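Local coordinates for uncharacterized protein (Kribbella flavida, PDB 5EVH), which is of unknown function but has a SnoaL-like domain of the NTF2 clan, a fold whose members often bind small molecules in a cone-shaped pocket, at residues V31-A39 and G46-M54. Numbering follows the deposited sequence. Where two conformers were deposited one is given.
Sequences VAGGIVCHA and GADAFRAFM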
# COMPACT_ATOMS: atom_id res chain seq x y z
N VAL A 31 2.83 -19.63 -5.96
CA VAL A 31 2.41 -19.50 -4.56
C VAL A 31 2.90 -20.72 -3.77
O VAL A 31 2.62 -21.86 -4.15
CB VAL A 31 0.89 -19.39 -4.46
CG1 VAL A 31 0.42 -19.45 -2.96
CG2 VAL A 31 0.42 -18.08 -5.15
N ALA A 32 3.56 -20.49 -2.64
CA ALA A 32 3.97 -21.62 -1.81
C ALA A 32 2.77 -22.29 -1.13
O ALA A 32 1.81 -21.63 -0.73
CB ALA A 32 4.95 -21.18 -0.74
N GLY A 33 2.83 -23.61 -0.96
CA GLY A 33 1.74 -24.29 -0.24
C GLY A 33 1.46 -23.72 1.14
O GLY A 33 0.31 -23.71 1.60
N GLY A 34 2.50 -23.27 1.83
CA GLY A 34 2.32 -22.73 3.17
C GLY A 34 2.31 -21.19 3.18
O GLY A 34 2.69 -20.60 4.20
N ILE A 35 1.90 -20.51 2.09
CA ILE A 35 1.94 -19.05 2.05
C ILE A 35 1.23 -18.48 3.28
O ILE A 35 0.22 -19.02 3.76
CB ILE A 35 1.30 -18.51 0.75
CG1 ILE A 35 1.38 -16.95 0.67
CG2 ILE A 35 -0.13 -19.07 0.63
CD1 ILE A 35 1.12 -16.42 -0.74
N VAL A 36 1.79 -17.40 3.82
CA VAL A 36 1.14 -16.58 4.84
C VAL A 36 0.80 -15.26 4.18
O VAL A 36 1.71 -14.57 3.66
CB VAL A 36 2.07 -16.34 6.04
CG1 VAL A 36 1.40 -15.37 7.02
CG2 VAL A 36 2.48 -17.72 6.69
N CYS A 37 -0.48 -14.89 4.17
CA CYS A 37 -0.94 -13.66 3.53
C CYS A 37 -1.52 -12.76 4.62
O CYS A 37 -2.36 -13.19 5.41
CB CYS A 37 -1.98 -13.94 2.43
SG CYS A 37 -2.65 -12.40 1.73
N HIS A 38 -1.07 -11.52 4.70
CA HIS A 38 -1.67 -10.56 5.62
C HIS A 38 -2.43 -9.59 4.75
O HIS A 38 -1.82 -8.87 3.94
CB HIS A 38 -0.62 -9.83 6.45
CG HIS A 38 0.28 -10.72 7.23
ND1 HIS A 38 -0.06 -11.24 8.47
CD2 HIS A 38 1.54 -11.16 6.97
CE1 HIS A 38 0.94 -11.98 8.92
NE2 HIS A 38 1.92 -11.92 8.04
N ALA A 39 -3.73 -9.55 4.91
CA ALA A 39 -4.58 -8.73 4.04
C ALA A 39 -5.38 -7.78 4.92
O ALA A 39 -5.35 -7.96 6.14
CB ALA A 39 -5.48 -9.66 3.24
N GLY A 46 -2.01 -20.67 3.97
CA GLY A 46 -2.05 -21.85 3.12
C GLY A 46 -2.60 -21.52 1.75
O GLY A 46 -3.44 -20.62 1.58
N ALA A 47 -2.10 -22.23 0.75
CA ALA A 47 -2.48 -21.95 -0.63
C ALA A 47 -3.98 -22.09 -0.87
O ALA A 47 -4.54 -21.34 -1.68
CB ALA A 47 -1.69 -22.85 -1.58
N ASP A 48 -4.65 -23.07 -0.22
CA ASP A 48 -6.09 -23.21 -0.42
C ASP A 48 -6.88 -21.98 0.04
O ASP A 48 -7.76 -21.47 -0.68
CB ASP A 48 -6.62 -24.45 0.32
CG ASP A 48 -6.24 -25.75 -0.38
OD1 ASP A 48 -5.88 -25.69 -1.57
OD2 ASP A 48 -6.31 -26.82 0.27
N ALA A 49 -6.65 -21.55 1.29
CA ALA A 49 -7.30 -20.33 1.76
C ALA A 49 -6.85 -19.13 0.91
O ALA A 49 -7.64 -18.21 0.64
CB ALA A 49 -6.97 -20.09 3.24
N PHE A 50 -5.59 -19.11 0.49
CA PHE A 50 -5.16 -17.95 -0.30
C PHE A 50 -5.96 -17.90 -1.61
O PHE A 50 -6.44 -16.84 -2.02
CB PHE A 50 -3.65 -18.03 -0.58
CG PHE A 50 -3.13 -16.85 -1.32
CD1 PHE A 50 -3.04 -15.61 -0.68
CD2 PHE A 50 -2.77 -16.94 -2.67
CE1 PHE A 50 -2.58 -14.47 -1.37
CE2 PHE A 50 -2.34 -15.84 -3.36
CZ PHE A 50 -2.22 -14.59 -2.74
N ARG A 51 -6.08 -19.04 -2.28
CA ARG A 51 -6.83 -19.10 -3.53
C ARG A 51 -8.27 -18.65 -3.33
O ARG A 51 -8.81 -17.87 -4.12
CB ARG A 51 -6.76 -20.51 -4.08
CG ARG A 51 -7.62 -20.69 -5.29
CD ARG A 51 -7.10 -21.76 -6.21
NE ARG A 51 -7.75 -21.51 -7.49
CZ ARG A 51 -7.38 -22.03 -8.64
NH1 ARG A 51 -6.33 -22.83 -8.65
NH2 ARG A 51 -8.06 -21.74 -9.76
N ALA A 52 -8.91 -19.10 -2.24
CA ALA A 52 -10.27 -18.69 -1.97
C ALA A 52 -10.40 -17.19 -1.77
O ALA A 52 -11.48 -16.65 -1.97
CB ALA A 52 -10.83 -19.47 -0.75
N PHE A 53 -9.32 -16.48 -1.39
CA PHE A 53 -9.33 -15.02 -1.26
C PHE A 53 -8.99 -14.33 -2.59
O PHE A 53 -9.70 -13.41 -3.02
CB PHE A 53 -8.35 -14.61 -0.13
CG PHE A 53 -7.86 -13.20 -0.21
CD1 PHE A 53 -8.66 -12.15 0.13
CD2 PHE A 53 -6.56 -12.93 -0.59
CE1 PHE A 53 -8.18 -10.82 0.04
CE2 PHE A 53 -6.08 -11.61 -0.67
CZ PHE A 53 -6.89 -10.57 -0.34
N MSE A 54 -7.93 -14.78 -3.27
CA MSE A 54 -7.40 -14.08 -4.47
C MSE A 54 -8.35 -14.23 -5.64
O MSE A 54 -8.61 -13.27 -6.38
CB MSE A 54 -5.96 -14.56 -4.88
CG MSE A 54 -5.78 -16.04 -5.29
SE MSE A 54 -5.95 -16.63 -7.23
CE MSE A 54 -4.10 -16.35 -7.84
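Almost exactly above the centre of the Phe50 ring sits CD1 of Ile35, 4.1 Å from the centroid and only 4° off the ring normal, a CH-pi contact. The ring meets Cys37 quite differently: SG lies at its edge, in the ring plane, 3.7 Å from Phe50 CE1. Val31 crosses the same ring obliquely, bringing CG2 to 4.0 Å from Phe50 CE2. With CG anti to the backbone N (chi1 -177°), Phe50 reaches from the first turn of the helix in among these three side chains. This SnoaL-like domain of the NTF2 clan thus exemplifies how one ring, using both face and edge, can hold a helix, here 47-58, to a curved mixed sheet; Leu106 of strand 102-109 and Tyr15 of helix 7-20 also touch Phe50. Farther along, Phe53 CZ rests 4.0 Å from Ala39 CB, Cys37 SG meets this second ring obliquely, and a glycerol lies beside it. With an alanine in place of Phe50, a gap is likely to open beneath the helix, Ile35 CD1 losing the face it caps and Cys37 SG keeping only Phe53 of the two rings. Backbone bonds tie down the helix start: N of Gly46, the N-cap residue, donates almost straight to Ile35 O (2.8 Å), and Ala47 N to Gly33 O (3.0 Å), at the turn joining the two short strands.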